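Local coordinates for elongation factor 1-gamma 1 (Saccharomyces cerevisiae, PDB 1NHY), which forms part of the eukaryotic translation elongation factor 1 complex, probably attaching it to other cellular components; its GST-like domain, modelled here, mediates interaction with eEFB1, at residues A161-A166 with S198-D203; T151-E156 with V189-T194; P117-A122 with K213-P218. One frame throughout, in Å; residues are numbered along the deposited sequence.

Overall arrangement
All three contacts lie in the helical C-terminal half of the GST-like domain. Contacts 1 and 2 are neighbours, with centres 10 Å apart, and their segments alternate along the chain. They meet at Asp162 of segment 161-166: its OD1 lies 2.8 Å from Leu153 N and 3.1 Å from Trp191 NE1, both probable hydrogen bonds, so one carboxylate oxygen joins helix 160-175 to both segments of contact 2. Contact 3 is separate, with its nearest atoms about 14 Å from contact 1 and about 13 Å from contact 2. It brings the C-terminal tail against the end of helix 115-118, and the span between its segments contains both other contacts. No ligand takes part.

Contact 1: residues A161-A166 with S198-D203; sequences ADLVAA and SPFLKD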
loop_
_atom_site.group_PDB
_atom_site.type_symbol
_atom_site.label_atom_id
_atom_site.label_comp_id
_atom_site.label_asym_id
_atom_site.label_seq_id
_atom_site.Cartn_x
_atom_site.Cartn_y
_atom_site.Cartn_z
ATOM N N ALA A 161 -7.831 2.453 3.722
ATOM C CA ALA A 161 -6.711 2.592 4.661
ATOM C C ALA A 161 -5.977 1.262 4.844
ATOM O O ALA A 161 -4.780 1.148 4.562
ATOM C CB ALA A 161 -7.196 3.085 5.996
ATOM N N ASP A 162 -6.697 0.257 5.321
ATOM C CA ASP A 162 -6.113 -1.058 5.524
ATOM C C ASP A 162 -5.371 -1.515 4.289
ATOM O O ASP A 162 -4.246 -1.992 4.380
ATOM C CB ASP A 162 -7.211 -2.041 5.838
ATOM C CG ASP A 162 -8.037 -1.598 7.004
ATOM O OD1 ASP A 162 -7.496 -1.633 8.121
ATOM O OD2 ASP A 162 -9.209 -1.201 6.810
ATOM N N LEU A 163 -5.998 -1.367 3.129
ATOM C CA LEU A 163 -5.340 -1.786 1.908
ATOM C C LEU A 163 -3.967 -1.168 1.771
ATOM O O LEU A 163 -2.972 -1.873 1.706
ATOM C CB LEU A 163 -6.187 -1.428 0.697
ATOM C CG LEU A 163 -7.450 -2.288 0.593
ATOM C CD1 LEU A 163 -8.194 -1.903 -0.671
ATOM C CD2 LEU A 163 -7.091 -3.770 0.565
ATOM N N VAL A 164 -3.914 0.154 1.736
ATOM C CA VAL A 164 -2.642 0.835 1.600
ATOM C C VAL A 164 -1.697 0.499 2.727
ATOM O O VAL A 164 -0.588 0.025 2.495
ATOM C CB VAL A 164 -2.848 2.330 1.551
ATOM C CG1 VAL A 164 -1.522 3.052 1.741
ATOM C CG2 VAL A 164 -3.481 2.689 0.216
ATOM N N ALA A 165 -2.126 0.746 3.953
ATOM C CA ALA A 165 -1.287 0.440 5.095
ATOM C C ALA A 165 -0.743 -0.995 4.979
ATOM O O ALA A 165 0.370 -1.280 5.415
ATOM C CB ALA A 165 -2.079 0.612 6.383
ATOM N N ALA A 166 -1.515 -1.900 4.378
ATOM C CA ALA A 166 -1.050 -3.280 4.232
ATOM C C ALA A 166 0.119 -3.361 3.272
ATOM O O ALA A 166 1.100 -4.057 3.530
ATOM C CB ALA A 166 -2.176 -4.176 3.738
ATOM N N SER A 198 -7.651 -10.677 1.153
ATOM C CA SER A 198 -8.709 -10.054 0.355
ATOM C C SER A 198 -8.467 -10.058 -1.147
ATOM O O SER A 198 -7.321 -10.091 -1.611
ATOM C CB SER A 198 -8.938 -8.613 0.820
ATOM O OG SER A 198 -7.706 -7.943 1.036
ATOM N N PRO A 199 -9.549 -10.020 -1.935
ATOM C CA PRO A 199 -9.410 -10.015 -3.396
ATOM C C PRO A 199 -8.608 -8.807 -3.877
ATOM O O PRO A 199 -8.111 -8.789 -5.000
ATOM C CB PRO A 199 -10.846 -9.955 -3.883
ATOM C CG PRO A 199 -11.607 -10.599 -2.772
ATOM C CD PRO A 199 -10.964 -10.050 -1.539
ATOM N N PHE A 200 -8.493 -7.800 -3.016
ATOM C CA PHE A 200 -7.767 -6.574 -3.327
ATOM C C PHE A 200 -6.261 -6.780 -3.415
ATOM O O PHE A 200 -5.583 -6.146 -4.237
ATOM C CB PHE A 200 -8.024 -5.532 -2.239
ATOM C CG PHE A 200 -9.458 -5.261 -2.007
ATOM C CD1 PHE A 200 -10.148 -4.377 -2.821
ATOM C CD2 PHE A 200 -10.148 -5.924 -0.997
ATOM C CE1 PHE A 200 -11.517 -4.154 -2.641
ATOM C CE2 PHE A 200 -11.521 -5.707 -0.809
ATOM C CZ PHE A 200 -12.203 -4.816 -1.633
ATOM N N LEU A 201 -5.749 -7.664 -2.563
ATOM C CA LEU A 201 -4.322 -7.910 -2.478
ATOM C C LEU A 201 -3.878 -9.356 -2.653
ATOM O O LEU A 201 -2.698 -9.632 -2.862
ATOM C CB LEU A 201 -3.828 -7.423 -1.117
ATOM C CG LEU A 201 -3.892 -5.943 -0.779
ATOM C CD1 LEU A 201 -3.626 -5.794 0.695
ATOM C CD2 LEU A 201 -2.878 -5.172 -1.586
ATOM N N LYS A 202 -4.823 -10.273 -2.533
ATOM C CA LYS A 202 -4.553 -11.699 -2.645
ATOM C C LYS A 202 -3.534 -12.095 -3.737
ATOM O O LYS A 202 -2.510 -12.730 -3.455
ATOM C CB LYS A 202 -5.897 -12.395 -2.851
ATOM C CG LYS A 202 -5.880 -13.895 -2.994
ATOM C CD LYS A 202 -7.307 -14.432 -2.867
ATOM C CE LYS A 202 -8.262 -13.790 -3.892
ATOM N NZ LYS A 202 -9.704 -13.998 -3.537
ATOM N N ASP A 203 -3.810 -11.694 -4.975
ATOM C CA ASP A 203 -2.958 -12.004 -6.129
ATOM C C ASP A 203 -1.593 -11.322 -6.101
ATOM O O ASP A 203 -0.740 -11.610 -6.930
ATOM C CB ASP A 203 -3.661 -11.592 -7.422
ATOM C CG ASP A 203 -5.118 -11.991 -7.445
ATOM O OD1 ASP A 203 -5.787 -11.901 -6.382
ATOM O OD2 ASP A 203 -5.601 -12.377 -8.532
#
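Leu163 packs against Phe200 and Leu201 in the core of the all-helical GST C-terminal domain, where the first turns of helix 160-175 meet the chain leaving helix 186-197. The two methyls of Leu163 divide the work. CD2 comes closest, 3.4 Å from Phe200 CB, and also lies 4.0 Å from Leu201 CD1, while CD1 is 3.8 Å from both Phe200 CG and Phe200 CD1. The leucine therefore straddles the root of the phenyl group, and the two side chains cross at about a right angle. Its CG is anti to the carbonyl carbon (chi1 -71°), and chi2 of -177° then carries CD1 outward to the phenyl. One turn along, Ala166 CB meets Leu201 CD1 at 3.7 Å, so Leu201 CD1 sits between Leu163 and Ala166 on the same helix face.

No hydrogen bond crosses the interface, and the 190 Å² buried is largely apolar. The second shell comes from elsewhere in the chain: Val195 of helix 186-197 touches Leu163, Ala166 and Leu201, whereas helix 77-83 supplies Leu83 against Leu163 and Met79 against Phe200. At the helix start Asp162 OD2 bonds to Ser159 N, and Leu163 touches Ile158. This pairing is consistent with the N-capping box and hydrophobic staple that begin the equivalent helix in GST-fold proteins. On the other segment, local bonds shape the turn: Ser198 O accepts from both Leu201 N, at 3.0 Å, and Lys202 N, at 2.7 Å.

Contact 2: residues T151-E156 with V189-T194; sequences TYLATE and VRWFNT
Leu153 lies across the indole of Trp191 where the loop before helix 160-175 folds onto helix 186-197, a loop-to-helix junction in the GST C-terminal domain. The apolar part of the junction is this pair. Leu153 CD2 stands 4.1 Å above the indole plane, offset toward the rim, while Leu153 CD1 is 3.8 Å from Trp191 CZ2 and Leu153 CG 3.8 Å from Trp191 NE1. The indole reaches the loop because its CG is anti to the backbone N (chi1 166°). Phe169 also meets this ring, and the indole NE1 hydrogen-bonds to Asp162 OD1, so polar and apolar neighbours together fix its orientation.

Polar contacts centre on Thr151 O, which lies near the plane of two flat groups, at the indole edge beside CD1 and at the edge of the Arg190 guanidinium. Arg190 NH1 donates to it over 3.4 Å at an N-H...O angle of 161°, a straight but long and weak bond. The stronger partner of that guanidinium is Leu147 O, reached through NH2 at the end of helix 126-147, so the arginine spans helix end and loop.

At the outer margin the loop makes its own CH-pi type packing: Thr151 CG2 sits 3.4 Å above the centre of the Tyr152 ring. Tyr152 OH meets Thr194 CG2 at 4.1 Å, the two side chains crossing at about a right angle. Thr194 itself is tied back into its helix, with OG1 donating to Arg190 O over 2.9 Å from above the carbonyl plane.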
loop_
_atom_site.group_PDB
_atom_site.type_symbol
_atom_site.label_atom_id
_atom_site.label_comp_id
_atom_site.label_asym_id
_atom_site.label_seq_id
_atom_site.Cartn_x
_atom_site.Cartn_y
_atom_site.Cartn_z
ATOM N N THR A 151 -10.479 -4.742 14.554
ATOM C CA THR A 151 -10.094 -5.608 13.461
ATOM C C THR A 151 -9.344 -4.864 12.376
ATOM O O THR A 151 -8.283 -5.302 11.919
ATOM C CB THR A 151 -11.316 -6.228 12.799
ATOM O OG1 THR A 151 -12.080 -6.934 13.780
ATOM C CG2 THR A 151 -10.884 -7.176 11.698
ATOM N N TYR A 152 -9.932 -3.749 11.954
ATOM C CA TYR A 152 -9.367 -2.940 10.896
ATOM C C TYR A 152 -8.921 -1.619 11.465
ATOM O O TYR A 152 -9.235 -1.309 12.613
ATOM C CB TYR A 152 -10.409 -2.766 9.804
ATOM C CG TYR A 152 -10.863 -4.103 9.287
ATOM C CD1 TYR A 152 -9.940 -4.989 8.746
ATOM C CD2 TYR A 152 -12.207 -4.485 9.333
ATOM C CE1 TYR A 152 -10.330 -6.218 8.256
ATOM C CE2 TYR A 152 -12.618 -5.721 8.840
ATOM C CZ TYR A 152 -11.669 -6.581 8.299
ATOM O OH TYR A 152 -12.043 -7.790 7.764
ATOM N N LEU A 153 -8.198 -0.841 10.663
ATOM C CA LEU A 153 -7.659 0.436 11.120
ATOM C C LEU A 153 -8.645 1.573 11.358
ATOM O O LEU A 153 -8.667 2.166 12.428
ATOM C CB LEU A 153 -6.586 0.918 10.152
ATOM C CG LEU A 153 -5.414 -0.016 9.904
ATOM C CD1 LEU A 153 -4.481 0.582 8.849
ATOM C CD2 LEU A 153 -4.693 -0.243 11.206
ATOM N N ALA A 154 -9.469 1.891 10.373
ATOM C CA ALA A 154 -10.372 3.015 10.542
ATOM C C ALA A 154 -11.827 2.655 10.681
ATOM O O ALA A 154 -12.643 3.528 10.962
ATOM C CB ALA A 154 -10.206 3.994 9.381
ATOM N N THR A 155 -12.170 1.385 10.499
ATOM C CA THR A 155 -13.584 0.991 10.581
ATOM C C THR A 155 -13.789 -0.491 10.890
ATOM O O THR A 155 -12.872 -1.163 11.372
ATOM C CB THR A 155 -14.291 1.337 9.258
ATOM O OG1 THR A 155 -13.593 0.711 8.169
ATOM C CG2 THR A 155 -14.286 2.853 9.031
ATOM N N GLU A 156 -14.989 -1.011 10.655
ATOM C CA GLU A 156 -15.185 -2.437 10.909
ATOM C C GLU A 156 -15.312 -3.159 9.580
ATOM O O GLU A 156 -16.056 -4.126 9.446
ATOM C CB GLU A 156 -16.401 -2.687 11.791
ATOM C CG GLU A 156 -16.237 -2.153 13.194
ATOM C CD GLU A 156 -15.160 -2.872 14.013
ATOM O OE1 GLU A 156 -13.969 -2.901 13.612
ATOM O OE2 GLU A 156 -15.505 -3.409 15.085
ATOM N N VAL A 189 0.130 -8.585 12.892
ATOM C CA VAL A 189 0.166 -9.821 12.109
ATOM C C VAL A 189 -1.240 -10.276 11.744
ATOM O O VAL A 189 -1.558 -10.458 10.562
ATOM C CB VAL A 189 0.858 -10.946 12.880
ATOM C CG1 VAL A 189 0.946 -12.167 12.003
ATOM C CG2 VAL A 189 2.238 -10.496 13.323
ATOM N N ARG A 190 -2.072 -10.465 12.764
ATOM C CA ARG A 190 -3.457 -10.862 12.562
ATOM C C ARG A 190 -4.028 -10.051 11.392
ATOM O O ARG A 190 -4.402 -10.605 10.347
ATOM C CB ARG A 190 -4.261 -10.569 13.827
ATOM C CG ARG A 190 -5.743 -10.777 13.655
ATOM C CD ARG A 190 -6.496 -10.420 14.912
ATOM N NE ARG A 190 -6.410 -9.004 15.252
ATOM C CZ ARG A 190 -6.796 -8.013 14.452
ATOM N NH1 ARG A 190 -7.292 -8.265 13.242
ATOM N NH2 ARG A 190 -6.717 -6.758 14.881
ATOM N N TRP A 191 -4.066 -8.728 11.603
ATOM C CA TRP A 191 -4.550 -7.734 10.655
ATOM C C TRP A 191 -3.921 -7.894 9.275
ATOM O O TRP A 191 -4.620 -7.966 8.260
ATOM C CB TRP A 191 -4.234 -6.330 11.211
ATOM C CG TRP A 191 -4.368 -5.169 10.218
ATOM C CD1 TRP A 191 -5.529 -4.593 9.763
ATOM C CD2 TRP A 191 -3.296 -4.526 9.501
ATOM N NE1 TRP A 191 -5.243 -3.645 8.804
ATOM C CE2 TRP A 191 -3.886 -3.581 8.623
ATOM C CE3 TRP A 191 -1.900 -4.661 9.515
ATOM C CZ2 TRP A 191 -3.127 -2.778 7.757
ATOM C CZ3 TRP A 191 -1.143 -3.864 8.655
ATOM C CH2 TRP A 191 -1.762 -2.930 7.786
ATOM N N PHE A 192 -2.600 -7.946 9.246
ATOM C CA PHE A 192 -1.888 -8.063 7.994
ATOM C C PHE A 192 -2.417 -9.197 7.128
ATOM O O PHE A 192 -2.809 -8.982 5.971
ATOM C CB PHE A 192 -0.393 -8.253 8.262
ATOM C CG PHE A 192 0.454 -8.196 7.026
ATOM C CD1 PHE A 192 0.423 -7.078 6.194
ATOM C CD2 PHE A 192 1.269 -9.265 6.679
ATOM C CE1 PHE A 192 1.200 -7.022 5.041
ATOM C CE2 PHE A 192 2.051 -9.220 5.531
ATOM C CZ PHE A 192 2.015 -8.100 4.706
ATOM N N ASN A 193 -2.452 -10.399 7.696
ATOM C CA ASN A 193 -2.906 -11.580 6.956
ATOM C C ASN A 193 -4.342 -11.457 6.466
ATOM O O ASN A 193 -4.672 -11.862 5.348
ATOM C CB ASN A 193 -2.754 -12.838 7.813
ATOM C CG ASN A 193 -1.345 -12.992 8.394
ATOM O OD1 ASN A 193 -0.354 -12.754 7.709
ATOM N ND2 ASN A 193 -1.257 -13.399 9.652
ATOM N N THR A 194 -5.205 -10.885 7.289
ATOM C CA THR A 194 -6.580 -10.744 6.859
ATOM C C THR A 194 -6.664 -9.805 5.671
ATOM O O THR A 194 -7.498 -9.988 4.782
ATOM C CB THR A 194 -7.452 -10.168 7.945
ATOM O OG1 THR A 194 -7.104 -10.758 9.199
ATOM C CG2 THR A 194 -8.908 -10.457 7.629
#

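Contact 3: residues P117-A122 with K213-P218; sequences PLKGGA and KPLSPP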
loop_
_atom_site.group_PDB
_atom_site.type_symbol
_atom_site.label_atom_id
_atom_site.label_comp_id
_atom_site.label_asym_id
_atom_site.label_seq_id
_atom_site.Cartn_x
_atom_site.Cartn_y
_atom_site.Cartn_z
ATOM N N PRO A 117 18.889 1.381 3.378
ATOM C CA PRO A 117 20.255 1.345 3.915
ATOM C C PRO A 117 20.728 -0.092 4.170
ATOM O O PRO A 117 21.714 -0.547 3.584
ATOM C CB PRO A 117 20.135 2.148 5.207
ATOM C CG PRO A 117 19.061 3.127 4.888
ATOM C CD PRO A 117 18.041 2.261 4.202
ATOM N N LEU A 118 20.018 -0.800 5.048
ATOM C CA LEU A 118 20.359 -2.179 5.365
ATOM C C LEU A 118 20.519 -3.004 4.110
ATOM O O LEU A 118 21.562 -3.611 3.891
ATOM C CB LEU A 118 19.279 -2.817 6.225
ATOM C CG LEU A 118 19.163 -2.202 7.611
ATOM C CD1 LEU A 118 18.008 -2.847 8.353
ATOM C CD2 LEU A 118 20.463 -2.395 8.356
ATOM N N LYS A 119 19.487 -3.033 3.277
ATOM C CA LYS A 119 19.560 -3.813 2.051
ATOM C C LYS A 119 20.710 -3.300 1.186
ATOM O O LYS A 119 20.877 -3.717 0.039
ATOM C CB LYS A 119 18.227 -3.752 1.289
ATOM C CG LYS A 119 18.144 -4.744 0.140
ATOM C CD LYS A 119 16.731 -4.898 -0.393
ATOM C CE LYS A 119 15.800 -5.502 0.647
ATOM N NZ LYS A 119 14.454 -5.745 0.056
ATOM N N GLY A 120 21.502 -2.395 1.753
ATOM C CA GLY A 120 22.641 -1.840 1.053
ATOM C C GLY A 120 22.290 -1.164 -0.253
ATOM O O GLY A 120 22.852 -1.484 -1.302
ATOM N N GLY A 121 21.354 -0.221 -0.193
ATOM C CA GLY A 121 20.944 0.498 -1.389
ATOM C C GLY A 121 21.247 1.975 -1.226
ATOM O O GLY A 121 20.894 2.811 -2.063
ATOM N N ALA A 122 21.908 2.297 -0.123
ATOM C CA ALA A 122 22.264 3.670 0.152
ATOM C C ALA A 122 23.199 3.701 1.339
ATOM O O ALA A 122 23.163 2.808 2.192
ATOM C CB ALA A 122 21.017 4.486 0.447
ATOM N N LYS A 213 14.552 -13.146 9.904
ATOM C CA LYS A 213 15.921 -12.691 10.094
ATOM C C LYS A 213 16.003 -11.183 9.813
ATOM O O LYS A 213 16.239 -10.769 8.667
ATOM C CB LYS A 213 16.828 -13.434 9.107
ATOM C CG LYS A 213 16.358 -14.858 8.767
ATOM C CD LYS A 213 16.519 -15.170 7.277
ATOM C CE LYS A 213 15.577 -14.344 6.411
ATOM N NZ LYS A 213 14.151 -14.742 6.563
ATOM N N PRO A 214 15.793 -10.345 10.848
ATOM C CA PRO A 214 15.854 -8.890 10.683
ATOM C C PRO A 214 17.189 -8.494 10.069
ATOM O O PRO A 214 18.203 -8.519 10.760
ATOM C CB PRO A 214 15.718 -8.380 12.115
ATOM C CG PRO A 214 14.811 -9.369 12.725
ATOM C CD PRO A 214 15.359 -10.690 12.212
ATOM N N LEU A 215 17.197 -8.137 8.785
ATOM C CA LEU A 215 18.441 -7.754 8.123
ATOM C C LEU A 215 19.366 -6.979 9.053
ATOM O O LEU A 215 18.955 -6.011 9.689
ATOM C CB LEU A 215 18.154 -6.916 6.881
ATOM C CG LEU A 215 17.336 -7.608 5.792
ATOM C CD1 LEU A 215 17.323 -6.719 4.560
ATOM C CD2 LEU A 215 17.929 -8.969 5.459
ATOM N N SER A 216 20.615 -7.423 9.133
ATOM C CA SER A 216 21.618 -6.782 9.981
ATOM C C SER A 216 22.493 -5.857 9.129
ATOM O O SER A 216 22.453 -5.930 7.896
ATOM C CB SER A 216 22.484 -7.854 10.631
ATOM O OG SER A 216 23.029 -8.702 9.637
ATOM N N PRO A 217 23.298 -4.982 9.772
ATOM C CA PRO A 217 24.187 -4.033 9.079
ATOM C C PRO A 217 24.920 -4.623 7.857
ATOM O O PRO A 217 24.874 -5.834 7.622
ATOM C CB PRO A 217 25.144 -3.605 10.188
ATOM C CG PRO A 217 24.260 -3.588 11.384
ATOM C CD PRO A 217 23.467 -4.874 11.235
ATOM N N PRO A 218 25.601 -3.771 7.058
ATOM C CA PRO A 218 26.341 -4.210 5.866
ATOM C C PRO A 218 27.244 -5.418 6.135
ATOM O O PRO A 218 27.564 -5.704 7.289
ATOM C CB PRO A 218 27.150 -2.972 5.493
ATOM C CG PRO A 218 26.235 -1.859 5.868
ATOM C CD PRO A 218 25.699 -2.305 7.216
#
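Leu118 lies against the planar peptide groups that follow Leu215 and Ser216; neither segment has an aromatic side chain, so these backbone units are the flat groups of the contact. Leu118 CD2 rests over one face of the Ser216-Pro217 peptide, 4.1 Å from both Ser216 O and Pro217 N. Its other methyl, CD1, approaches the carbonyl of Leu215 from well out of that carbonyl's plane, with CD1 3.6 Å from Leu215 O. The two branches thus touch consecutive peptide units. Leu118 CG is anti to the carbonyl carbon (chi1 -66°), beside the backbone N, and the two methyls beyond it reach the peptides.

Side chains contribute more loosely. Leu118 CB is 4.3 Å from Leu215 CB, and the aliphatic end of Lys119 passes nearby, its CE 4.4 Å from Leu215 CD1.

The place in the fold is the C-terminal tail of the GST-like domain, crossing the end of helix 115-118. That helix stops in a turn fitting a Schellman motif, in which Gly120 takes a positive phi of 58°, a conformation that favours glycine; the inner bond from Gly120 N is less sure in this model. Around the contact, Tyr124 touches Leu118, Pro217 and Pro218, and Leu215 shares backbone hydrogen bonds with Ser175 at the end of helix 160-175.

No hydrogen bond joins the two segments, and the surface buried between them is 231 Å². The contact is therefore dispersive and largely non-directional, a leucine resting on two peptide units and beside the Leu215 side chain; the Leu215-Ser175 backbone bonds add a directional component nearby.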